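Local coordinates for berberine bridge enzyme-like protein (Arabidopsis thaliana, PDB 5D79), which is a secreted, FAD-dependent oxidoreductase of the berberine bridge enzyme-like family and is involved in adaptation to salt stress, at residues Arg360-Lys366 with Tyr429-Glu435; Cys112-Leu116 with Asn472-Asp477; Ile60-Ser64 with Ile128-Asn132. All blocks are in the same frame, centred on the assembly; numbering follows the deposited sequence.

Contact 1: Arg360-Lys366 with Tyr429-Glu435; sequences RTSLSFK and YVAYWRE
Strand 363-366 runs at 151° to strand 429-434, their axes 4.4 Å apart at closest, so side chains alternate between two faces. S364 and W433 form a hydrogen-bonded pair (S364 N to W433 O 2.8 Å, W433 N to S364 O 2.9 Å), as do K366 and A431 (K366 N to A431 O 3.1 Å, A431 N to K366 O 3.0 Å); F365-Y432 between them and L363-R434 beyond S364 are non-hydrogen-bonded pairs. F365 (chi1 p) lays its CB over the Y432 ring (chi1 m), 4.1 Å from the centroid. Strand 363-372 is an edge strand of a seven-stranded antiparallel sheet, and F365 brings this edge to the flavin and to Y113, which its ring meets edge-to-face. Helix 441-458 packs on the face of K366, A431 and W433. There W433 (chi1 p) turns its indole across to S364, whose CB sits 3.6 Å from the centroid of the five-membered ring; D438 binds both S364 OG and W433 NE1. K366 (t, p, t, t) leads away to salt bridges with D475 and E114. T361 OG1 accepts from L363 N (3.2 Å) in an ST turn, E435 N donates to S362 O (3.1 Å), and extended R360 (t, t, t) bridges from NH1 to E435 OE1 (3.1 Å), its NE held by D62 O.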
loop_
_atom_site.group_PDB
_atom_site.type_symbol
_atom_site.label_atom_id
_atom_site.label_comp_id
_atom_site.label_asym_id
_atom_site.label_seq_id
_atom_site.Cartn_x
_atom_site.Cartn_y
_atom_site.Cartn_z
ATOM N N ARG A 360 12.328 7.865 -9.109
ATOM C CA ARG A 360 12.769 6.644 -8.448
ATOM C C ARG A 360 13.240 6.959 -7.035
ATOM O O ARG A 360 13.909 7.964 -6.820
ATOM C CB ARG A 360 13.887 5.977 -9.263
ATOM C CG ARG A 360 14.051 4.477 -9.022
ATOM C CD ARG A 360 15.099 3.889 -9.950
ATOM N NE ARG A 360 15.397 2.481 -9.681
ATOM C CZ ARG A 360 16.194 2.050 -8.706
ATOM N NH1 ARG A 360 16.760 2.913 -7.869
ATOM N NH2 ARG A 360 16.417 0.753 -8.558
ATOM N N THR A 361 12.874 6.126 -6.066
ATOM C CA THR A 361 13.398 6.292 -4.721
ATOM C C THR A 361 14.871 5.886 -4.657
ATOM O O THR A 361 15.383 5.188 -5.545
ATOM C CB THR A 361 12.617 5.467 -3.703
ATOM O OG1 THR A 361 13.135 5.724 -2.393
ATOM C CG2 THR A 361 12.758 3.988 -4.019
ATOM N N SER A 362 15.554 6.322 -3.606
ATOM C CA SER A 362 16.962 5.984 -3.448
ATOM C C SER A 362 17.166 5.164 -2.186
ATOM O O SER A 362 18.284 4.745 -1.889
ATOM C CB SER A 362 17.826 7.248 -3.416
ATOM O OG SER A 362 17.874 7.820 -2.121
ATOM N N LEU A 363 16.075 4.933 -1.456
ATOM C CA LEU A 363 16.123 4.207 -0.190
ATOM C C LEU A 363 15.486 2.830 -0.295
ATOM O O LEU A 363 14.285 2.709 -0.576
ATOM C CB LEU A 363 15.425 4.998 0.927
ATOM C CG LEU A 363 15.975 6.403 1.200
ATOM C CD1 LEU A 363 15.393 6.976 2.470
ATOM C CD2 LEU A 363 17.504 6.370 1.267
ATOM N N SER A 364 16.306 1.798 -0.081
ATOM C CA SER A 364 15.820 0.425 0.045
ATOM C C SER A 364 15.194 0.256 1.415
ATOM O O SER A 364 15.489 1.018 2.333
ATOM C CB SER A 364 16.950 -0.589 -0.144
ATOM O OG SER A 364 17.493 -0.521 -1.447
ATOM N N PHE A 365 14.339 -0.747 1.566
ATOM C CA PHE A 365 13.694 -0.952 2.849
ATOM C C PHE A 365 13.273 -2.409 3.069
ATOM O O PHE A 365 13.189 -3.202 2.126
ATOM C CB PHE A 365 12.484 -0.010 2.983
ATOM C CG PHE A 365 11.415 -0.246 1.952
ATOM C CD1 PHE A 365 10.456 -1.236 2.135
ATOM C CD2 PHE A 365 11.369 0.520 0.793
ATOM C CE1 PHE A 365 9.482 -1.466 1.179
ATOM C CE2 PHE A 365 10.386 0.294 -0.172
ATOM C CZ PHE A 365 9.444 -0.702 0.023
ATOM N N LYS A 366 13.051 -2.751 4.334
ATOM C CA LYS A 366 12.357 -3.963 4.716
ATOM C C LYS A 366 11.253 -3.547 5.676
ATOM O O LYS A 366 11.518 -2.851 6.654
ATOM C CB LYS A 366 13.299 -4.963 5.372
ATOM C CG LYS A 366 12.581 -6.151 5.957
ATOM C CD LYS A 366 11.768 -6.868 4.895
ATOM C CE LYS A 366 10.953 -7.977 5.522
ATOM N NZ LYS A 366 10.207 -8.815 4.534
ATOM N N TYR A 429 6.837 -1.632 11.271
ATOM C CA TYR A 429 8.262 -1.509 11.562
ATOM C C TYR A 429 9.008 -1.564 10.236
ATOM O O TYR A 429 8.987 -2.585 9.545
ATOM C CB TYR A 429 8.743 -2.631 12.487
ATOM C CG TYR A 429 7.672 -3.238 13.384
ATOM C CD1 TYR A 429 6.835 -4.262 12.920
ATOM C CD2 TYR A 429 7.516 -2.817 14.705
ATOM C CE1 TYR A 429 5.873 -4.828 13.737
ATOM C CE2 TYR A 429 6.551 -3.370 15.523
ATOM C CZ TYR A 429 5.732 -4.377 15.039
ATOM O OH TYR A 429 4.775 -4.945 15.861
ATOM N N VAL A 430 9.660 -0.473 9.863
ATOM C CA VAL A 430 10.317 -0.416 8.557
ATOM C C VAL A 430 11.714 0.213 8.677
ATOM O O VAL A 430 11.903 1.233 9.335
ATOM C CB VAL A 430 9.443 0.355 7.526
ATOM C CG1 VAL A 430 9.014 1.712 8.079
ATOM C CG2 VAL A 430 10.149 0.495 6.185
ATOM N N ALA A 431 12.705 -0.436 8.084
ATOM C CA ALA A 431 14.047 0.106 8.097
ATOM C C ALA A 431 14.417 0.528 6.683
ATOM O O ALA A 431 14.239 -0.239 5.746
ATOM C CB ALA A 431 15.042 -0.913 8.645
ATOM N N TYR A 432 14.904 1.758 6.541
ATOM C CA TYR A 432 15.372 2.274 5.263
ATOM C C TYR A 432 16.891 2.317 5.250
ATOM O O TYR A 432 17.529 2.447 6.295
ATOM C CB TYR A 432 14.799 3.670 4.996
ATOM C CG TYR A 432 13.300 3.672 4.791
ATOM C CD1 TYR A 432 12.428 3.772 5.867
ATOM C CD2 TYR A 432 12.759 3.571 3.521
ATOM C CE1 TYR A 432 11.057 3.760 5.677
ATOM C CE2 TYR A 432 11.400 3.569 3.323
ATOM C CZ TYR A 432 10.549 3.656 4.401
ATOM O OH TYR A 432 9.188 3.637 4.193
ATOM N N TRP A 433 17.472 2.187 4.067
ATOM C CA TRP A 433 18.909 2.340 3.921
ATOM C C TRP A 433 19.244 2.806 2.507
ATOM O O TRP A 433 18.454 2.621 1.585
ATOM C CB TRP A 433 19.644 1.032 4.267
ATOM C CG TRP A 433 19.403 -0.150 3.356
ATOM C CD1 TRP A 433 20.110 -0.479 2.225
ATOM C CD2 TRP A 433 18.428 -1.188 3.527
ATOM N NE1 TRP A 433 19.615 -1.645 1.676
ATOM C CE2 TRP A 433 18.587 -2.098 2.457
ATOM C CE3 TRP A 433 17.427 -1.429 4.476
ATOM C CZ2 TRP A 433 17.791 -3.223 2.313
ATOM C CZ3 TRP A 433 16.629 -2.551 4.327
ATOM C CH2 TRP A 433 16.816 -3.432 3.251
ATOM N N ARG A 434 20.410 3.425 2.346
ATOM C CA ARG A 434 20.819 3.945 1.048
ATOM C C ARG A 434 21.110 2.802 0.080
ATOM O O ARG A 434 21.717 1.800 0.460
ATOM C CB ARG A 434 22.044 4.854 1.196
ATOM C CG ARG A 434 21.781 6.115 1.999
ATOM C CD ARG A 434 23.007 7.023 2.044
ATOM N NE ARG A 434 23.442 7.458 0.717
ATOM C CZ ARG A 434 22.977 8.532 0.085
ATOM N NH1 ARG A 434 22.049 9.304 0.646
ATOM N NH2 ARG A 434 23.442 8.839 -1.116
ATOM N N GLU A 435 20.674 2.960 -1.167
ATOM C CA GLU A 435 20.761 1.900 -2.167
ATOM C C GLU A 435 22.200 1.504 -2.503
ATOM O O GLU A 435 22.454 0.381 -2.941
ATOM C CB GLU A 435 20.030 2.327 -3.440
ATOM C CG GLU A 435 20.487 3.660 -3.995
ATOM C CD GLU A 435 19.691 4.079 -5.208
ATOM O OE1 GLU A 435 19.112 3.201 -5.879
ATOM O OE2 GLU A 435 19.636 5.292 -5.486
#

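Contact 2: Cys112-Leu116 with Asn472-Asp477; sequences CYEGL and NFKDMD. With FAD (flavin-adenine dinucleotide), chain E.
A single water takes the place of direct backbone pairing between C112-L116 and the loop at N472-K474: it accepts from Y113 N and from K474 N, each 3.0 Å from the water oxygen, and donates to N472 O at 2.6 Å, with a weak 3.4 Å link to FAD O3'. Around it, residues 112-115 make a type I beta turn (G115 N to C112 O 2.9 Å), with G115 at positive phi, while 472-475 pass alongside before M476-D477 enter a 3-10 turn; Y113 and K474 are the closest CA pair, 5.3 Å apart. Y113 (chi1 -94°) and F473 (chi1 m) set their rings 28° from parallel with centroids 4.8 Å apart, slid so far that they barely overlap, and F473 CA lies over the Y113 face, 4.2 Å from its centroid. Y113 OH is hydrogen-bonded to Q428 NE2. Here the PCMH-type FAD-binding domain meets the berberine-bridge-enzyme C-terminal region, and both line the cofactor pocket: C112 N donates to FAD O1A (3.1 Å), FAD O4' to N472 OD1 (3.0 Å), and K474 NZ to FAD O3B (2.7 Å), while N472 ND2 is hydrogen-bonded to Y470 OH. To reach the adenosine ribose, K474 stretches past C112 and L116, with NZ 3.7 Å from C112 SG and 3.5 Å from L116 CB. Farther out, E114 (chi1 m, chi2 m) accepts from M476 N at OE2, 2.9 Å away. D475 OD1 receives D477 N (3.1 Å) in an Asx turn; its closeness to E114 OE2, 3.8 Å, is offset by K366, which forms salt bridges with both carboxylates.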
loop_
_atom_site.group_PDB
_atom_site.type_symbol
_atom_site.label_atom_id
_atom_site.label_comp_id
_atom_site.label_asym_id
_atom_site.label_seq_id
_atom_site.Cartn_x
_atom_site.Cartn_y
_atom_site.Cartn_z
ATOM N N CYS A 112 5.712 -2.518 -4.599
ATOM C CA CYS A 112 5.575 -3.812 -3.922
ATOM C C CYS A 112 6.747 -4.066 -2.990
ATOM O O CYS A 112 7.903 -4.077 -3.408
ATOM C CB CYS A 112 5.460 -4.972 -4.921
ATOM S SG CYS A 112 4.912 -6.565 -4.193
ATOM N N TYR A 113 6.421 -4.287 -1.723
ATOM C CA TYR A 113 7.409 -4.424 -0.657
ATOM C C TYR A 113 8.450 -5.526 -0.908
ATOM O O TYR A 113 9.571 -5.456 -0.402
ATOM C CB TYR A 113 6.675 -4.656 0.668
ATOM C CG TYR A 113 6.438 -3.378 1.435
ATOM C CD1 TYR A 113 6.111 -2.198 0.774
ATOM C CD2 TYR A 113 6.557 -3.346 2.820
ATOM C CE1 TYR A 113 5.911 -1.013 1.475
ATOM C CE2 TYR A 113 6.353 -2.171 3.537
ATOM C CZ TYR A 113 6.035 -1.005 2.858
ATOM O OH TYR A 113 5.839 0.152 3.567
ATOM N N GLU A 114 8.080 -6.523 -1.704
ATOM C CA GLU A 114 8.995 -7.609 -2.047
ATOM C C GLU A 114 9.312 -7.644 -3.544
ATOM O O GLU A 114 9.880 -8.618 -4.043
ATOM C CB GLU A 114 8.410 -8.966 -1.608
ATOM C CG GLU A 114 8.207 -9.137 -0.092
ATOM C CD GLU A 114 9.479 -9.556 0.663
ATOM O OE1 GLU A 114 10.595 -9.479 0.090
ATOM O OE2 GLU A 114 9.355 -9.970 1.840
ATOM N N GLY A 115 8.927 -6.596 -4.262
ATOM C CA GLY A 115 9.207 -6.510 -5.687
ATOM C C GLY A 115 8.509 -7.519 -6.584
ATOM O O GLY A 115 8.990 -7.799 -7.678
ATOM N N LEU A 116 7.362 -8.043 -6.149
ATOM C CA LEU A 116 6.704 -9.152 -6.851
ATOM C C LEU A 116 5.945 -8.743 -8.101
ATOM O O LEU A 116 5.349 -9.595 -8.763
ATOM C CB LEU A 116 5.740 -9.880 -5.918
ATOM C CG LEU A 116 6.361 -10.644 -4.759
ATOM C CD1 LEU A 116 5.321 -11.539 -4.126
ATOM C CD2 LEU A 116 7.573 -11.440 -5.227
ATOM N N ASN A 472 -0.878 -4.996 1.599
ATOM C CA ASN A 472 -0.140 -3.953 0.892
ATOM C C ASN A 472 1.286 -3.811 1.428
ATOM O O ASN A 472 2.132 -3.191 0.794
ATOM C CB ASN A 472 -0.876 -2.610 0.965
ATOM C CG ASN A 472 -1.781 -2.375 -0.236
ATOM O OD1 ASN A 472 -1.619 -2.999 -1.282
ATOM N ND2 ASN A 472 -2.725 -1.466 -0.093
ATOM N N PHE A 473 1.554 -4.392 2.593
ATOM C CA PHE A 473 2.935 -4.543 3.060
ATOM C C PHE A 473 3.362 -6.010 2.880
ATOM O O PHE A 473 3.505 -6.736 3.860
ATOM C CB PHE A 473 3.090 -4.114 4.536
ATOM C CG PHE A 473 2.767 -2.653 4.808
ATOM C CD1 PHE A 473 3.028 -1.667 3.863
ATOM C CD2 PHE A 473 2.198 -2.269 6.022
ATOM C CE1 PHE A 473 2.728 -0.320 4.122
ATOM C CE2 PHE A 473 1.888 -0.932 6.285
ATOM C CZ PHE A 473 2.156 0.042 5.334
ATOM N N LYS A 474 3.541 -6.450 1.636
ATOM C CA LYS A 474 3.868 -7.855 1.359
ATOM C C LYS A 474 5.137 -8.323 2.089
ATOM O O LYS A 474 6.165 -7.639 2.079
ATOM C CB LYS A 474 4.024 -8.097 -0.151
ATOM C CG LYS A 474 2.827 -8.765 -0.822
ATOM C CD LYS A 474 3.203 -9.258 -2.209
ATOM C CE LYS A 474 2.033 -9.164 -3.190
ATOM N NZ LYS A 474 2.492 -9.347 -4.604
ATOM N N ASP A 475 5.048 -9.493 2.722
ATOM C CA ASP A 475 6.140 -10.027 3.521
ATOM C C ASP A 475 6.297 -11.545 3.297
ATOM O O ASP A 475 5.528 -12.361 3.808
ATOM C CB ASP A 475 5.901 -9.695 5.002
ATOM C CG ASP A 475 7.079 -10.065 5.896
ATOM O OD1 ASP A 475 8.190 -10.366 5.383
ATOM O OD2 ASP A 475 6.875 -10.047 7.130
ATOM N N MET A 476 7.305 -11.908 2.513
ATOM C CA MET A 476 7.606 -13.309 2.229
ATOM C C MET A 476 7.957 -14.094 3.479
ATOM O O MET A 476 7.884 -15.325 3.486
ATOM C CB MET A 476 8.763 -13.402 1.238
ATOM C CG MET A 476 8.494 -12.677 -0.041
ATOM S SD MET A 476 7.285 -13.612 -0.954
ATOM C CE MET A 476 8.415 -14.511 -2.020
ATOM N N ASP A 477 8.357 -13.373 4.524
ATOM C CA ASP A 477 8.742 -13.981 5.793
ATOM C C ASP A 477 7.551 -14.587 6.532
ATOM O O ASP A 477 7.741 -15.394 7.441
ATOM C CB ASP A 477 9.448 -12.959 6.693
ATOM C CG ASP A 477 10.847 -12.610 6.201
ATOM O OD1 ASP A 477 11.358 -13.308 5.288
ATOM O OD2 ASP A 477 11.439 -11.647 6.739
HETATM P PA FAD E . 3.194 -2.487 -7.704
HETATM O O1A FAD E . 4.509 -3.145 -7.368
HETATM O O2A FAD E . 3.146 -1.959 -9.118
HETATM O O5B FAD E . 1.985 -3.517 -7.407
HETATM C C5B FAD E . 1.932 -4.263 -6.198
HETATM C C4B FAD E . 1.089 -5.539 -6.327
HETATM O O4B FAD E . -0.142 -5.225 -6.952
HETATM C C3B FAD E . 1.788 -6.581 -7.188
HETATM O O3B FAD E . 1.536 -7.887 -6.714
HETATM C C2B FAD E . 1.166 -6.363 -8.556
HETATM O O2B FAD E . 1.172 -7.537 -9.348
HETATM C C1B FAD E . -0.233 -5.857 -8.218
HETATM N N9A FAD E . -0.810 -4.934 -9.219
HETATM C C8A FAD E . -0.401 -3.665 -9.564
HETATM N N7A FAD E . -1.242 -3.187 -10.517
HETATM C C5A FAD E . -2.180 -4.127 -10.786
HETATM C C6A FAD E . -3.266 -4.176 -11.660
HETATM N N6A FAD E . -3.700 -3.080 -12.271
HETATM N N1A FAD E . -4.059 -5.307 -11.702
HETATM C C2A FAD E . -3.783 -6.376 -10.880
HETATM N N3A FAD E . -2.704 -6.322 -10.019
HETATM C C4A FAD E . -1.917 -5.222 -9.970
HETATM N N1 FAD E . 0.284 1.505 1.632
HETATM C C2 FAD E . -0.682 2.034 2.471
HETATM O O2 FAD E . -1.863 1.681 2.368
HETATM N N3 FAD E . -0.316 2.982 3.418
HETATM C C4 FAD E . 0.997 3.405 3.543
HETATM O O4 FAD E . 1.263 4.329 4.314
HETATM C C4X FAD E . 1.964 2.885 2.681
HETATM N N5 FAD E . 3.260 3.377 2.681
HETATM C C5X FAD E . 4.106 3.072 1.625
HETATM C C6 FAD E . 5.319 3.737 1.454
HETATM C C7 FAD E . 6.164 3.413 0.390
HETATM C C7M FAD E . 7.471 4.127 0.224
HETATM C C8 FAD E . 5.775 2.448 -0.542
HETATM C C8M FAD E . 6.674 2.063 -1.680
HETATM C C9 FAD E . 4.566 1.783 -0.371
HETATM C C9A FAD E . 3.755 2.055 0.735
HETATM N N10 FAD E . 2.565 1.370 0.930
HETATM C C10 FAD E . 1.584 1.954 1.706
HETATM C "C1'" FAD E . 2.320 0.061 0.246
HETATM C "C2'" FAD E . 1.648 0.198 -1.107
HETATM O "O2'" FAD E . 0.336 0.684 -0.924
HETATM C "C3'" FAD E . 1.646 -1.178 -1.762
HETATM O "O3'" FAD E . 2.983 -1.546 -2.027
HETATM C "C4'" FAD E . 0.909 -1.185 -3.079
HETATM O "O4'" FAD E . 0.478 -2.487 -3.375
HETATM C "C5'" FAD E . 1.859 -0.781 -4.185
HETATM O "O5'" FAD E . 1.106 -0.456 -5.330
HETATM P P FAD E . 1.914 -0.087 -6.664
HETATM O O1P FAD E . 0.975 -0.057 -7.841
HETATM O O2P FAD E . 2.637 1.228 -6.510
HETATM O O3P FAD E . 2.994 -1.285 -6.650
HETATM O O HOH W 1 3.570 -4.687 -0.796
#

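Contact 3: Ile60-Ser64 with Ile128-Asn132; sequences ILDSS and IDLRN
When two segments stand too far apart for their backbones to meet, one long side chain can span the gap; here even the nearest CA atoms, those of S64 and R131, are 8.8 Å apart. The second segment starts as strand 128-129, and D129 (chi1 t) points its CA-CB bond toward 60-64. D129 OD1 accepts from R131 N at 3.0 Å in an Asx turn and also accepts a hydrogen bond from a water, 2.5 Å from D129 OD1, which in turn accepts from S64 OG at 2.8 Å. D129 OD2 has a cationic partner in R107. L130, out of reach of 60-64, touches the FAD. R131, its CA-CB bond also toward 60-64, takes chi1 p, chi2 t and chi3 p. Its NE donates to D129 OD1 (2.9 Å) and its NH2 lies 2.8 Å from D129 OD2, so a salt bridge within its own segment holds the guanidinium edge-on to the serines. S63 OG, also hydrogen-bonded to S59 O, accepts from both NH1 (3.1 Å) and NH2 (3.0 Å) of R131; R131 NH2 makes weak bonds to S64 OG (2.8 Å) and I60 O (3.1 Å). I60 (m, m) has CG2 over one face of the guanidinium, and its CD1 is 3.3 Å from R131 NH1. An arginine bridge thus joins helix 58-63 to the inner strand 125-129 of the small mixed sheet in the PCMH-type FAD-binding domain.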
loop_
_atom_site.group_PDB
_atom_site.type_symbol
_atom_site.label_atom_id
_atom_site.label_comp_id
_atom_site.label_asym_id
_atom_site.label_seq_id
_atom_site.Cartn_x
_atom_site.Cartn_y
_atom_site.Cartn_z
ATOM N N ILE A 60 13.520 0.745 -18.758
ATOM C CA ILE A 60 12.084 0.564 -18.553
ATOM C C ILE A 60 11.832 -0.268 -17.293
ATOM O O ILE A 60 10.931 0.033 -16.508
ATOM C CB ILE A 60 11.413 -0.110 -19.774
ATOM C CG1 ILE A 60 11.364 0.858 -20.959
ATOM C CG2 ILE A 60 10.006 -0.563 -19.437
ATOM C CD1 ILE A 60 10.279 1.914 -20.827
ATOM N N LEU A 61 12.647 -1.300 -17.095
ATOM C CA LEU A 61 12.529 -2.161 -15.922
ATOM C C LEU A 61 12.954 -1.449 -14.644
ATOM O O LEU A 61 12.305 -1.587 -13.604
ATOM C CB LEU A 61 13.368 -3.429 -16.093
ATOM C CG LEU A 61 13.347 -4.397 -14.907
ATOM C CD1 LEU A 61 11.938 -4.933 -14.674
ATOM C CD2 LEU A 61 14.348 -5.536 -15.113
ATOM N N ASP A 62 14.055 -0.704 -14.725
ATOM C CA ASP A 62 14.631 -0.066 -13.550
ATOM C C ASP A 62 13.787 1.111 -13.087
ATOM O O ASP A 62 13.781 1.444 -11.901
ATOM C CB ASP A 62 16.058 0.413 -13.839
ATOM C CG ASP A 62 17.088 -0.187 -12.898
ATOM O OD1 ASP A 62 17.074 0.158 -11.693
ATOM O OD2 ASP A 62 17.929 -0.983 -13.373
ATOM N N SER A 63 13.070 1.729 -14.023
ATOM C CA SER A 63 12.442 3.036 -13.785
ATOM C C SER A 63 11.440 3.086 -12.624
ATOM O O SER A 63 11.458 4.030 -11.829
ATOM C CB SER A 63 11.753 3.528 -15.065
ATOM O OG SER A 63 11.456 2.459 -15.942
ATOM N N SER A 64 10.565 2.093 -12.526
ATOM C CA SER A 64 9.605 2.085 -11.435
ATOM C C SER A 64 9.905 1.019 -10.393
ATOM O O SER A 64 8.976 0.448 -9.838
ATOM C CB SER A 64 8.175 1.900 -11.963
ATOM O OG SER A 64 8.143 1.237 -13.206
ATOM N N ILE A 128 3.885 -6.879 -17.472
ATOM C CA ILE A 128 2.913 -5.916 -17.993
ATOM C C ILE A 128 3.005 -4.599 -17.192
ATOM O O ILE A 128 2.372 -4.457 -16.134
ATOM C CB ILE A 128 1.455 -6.457 -17.916
ATOM C CG1 ILE A 128 1.366 -7.897 -18.426
ATOM C CG2 ILE A 128 0.504 -5.564 -18.690
ATOM C CD1 ILE A 128 0.023 -8.534 -18.192
ATOM N N ASP A 129 3.805 -3.656 -17.689
ATOM C CA ASP A 129 3.995 -2.355 -17.044
ATOM C C ASP A 129 2.899 -1.401 -17.521
ATOM O O ASP A 129 2.766 -1.151 -18.722
ATOM C CB ASP A 129 5.395 -1.807 -17.363
ATOM C CG ASP A 129 5.783 -0.575 -16.522
ATOM O OD1 ASP A 129 4.994 0.388 -16.428
ATOM O OD2 ASP A 129 6.912 -0.567 -15.974
ATOM N N LEU A 130 2.126 -0.866 -16.575
ATOM C CA LEU A 130 0.927 -0.083 -16.892
ATOM C C LEU A 130 1.176 1.412 -16.976
ATOM O O LEU A 130 0.232 2.198 -16.994
ATOM C CB LEU A 130 -0.161 -0.343 -15.855
ATOM C CG LEU A 130 -0.631 -1.794 -15.794
ATOM C CD1 LEU A 130 -1.529 -2.010 -14.605
ATOM C CD2 LEU A 130 -1.350 -2.150 -17.078
ATOM N N ARG A 131 2.445 1.794 -17.055
ATOM C CA ARG A 131 2.846 3.192 -17.032
ATOM C C ARG A 131 2.153 4.085 -18.069
ATOM O O ARG A 131 2.024 5.281 -17.857
ATOM C CB ARG A 131 4.355 3.288 -17.226
ATOM C CG ARG A 131 4.849 2.904 -18.615
ATOM C CD ARG A 131 6.348 2.962 -18.628
ATOM N NE ARG A 131 6.855 2.397 -17.385
ATOM C CZ ARG A 131 8.137 2.336 -17.052
ATOM N NH1 ARG A 131 9.063 2.812 -17.875
ATOM N NH2 ARG A 131 8.489 1.796 -15.893
ATOM N N ASN A 132 1.709 3.507 -19.182
ATOM C CA ASN A 132 1.099 4.286 -20.261
ATOM C C ASN A 132 -0.402 4.487 -20.093
ATOM O O ASN A 132 -0.990 5.362 -20.731
ATOM C CB ASN A 132 1.368 3.624 -21.615
ATOM C CG ASN A 132 2.811 3.751 -22.048
ATOM O OD1 ASN A 132 3.525 4.660 -21.609
ATOM N ND2 ASN A 132 3.250 2.846 -22.922
HETATM O O HOH W 2 5.463 1.310 -14.161
#

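From the N terminus, helix 58-63 opens contact 3, which closes a 63-residue loop at the end of strand 125-129. Within that loop, the turn at 112-116 has already opened contact 2, which closes only at 472-477, so contacts 2 and 3 cross. Contact 1 opens after contact 3 is complete and closes before contact 2 does: it follows the one in series and nests in the other. Salt bridges run from K366 to D475 and E114, tying the edge of the seven-stranded sheet to the cofactor loops, and from R360 to D62, tying it to helix 58-63. Contacts 2 and 3 do not touch; both touch contact 1 through its segment 360-366.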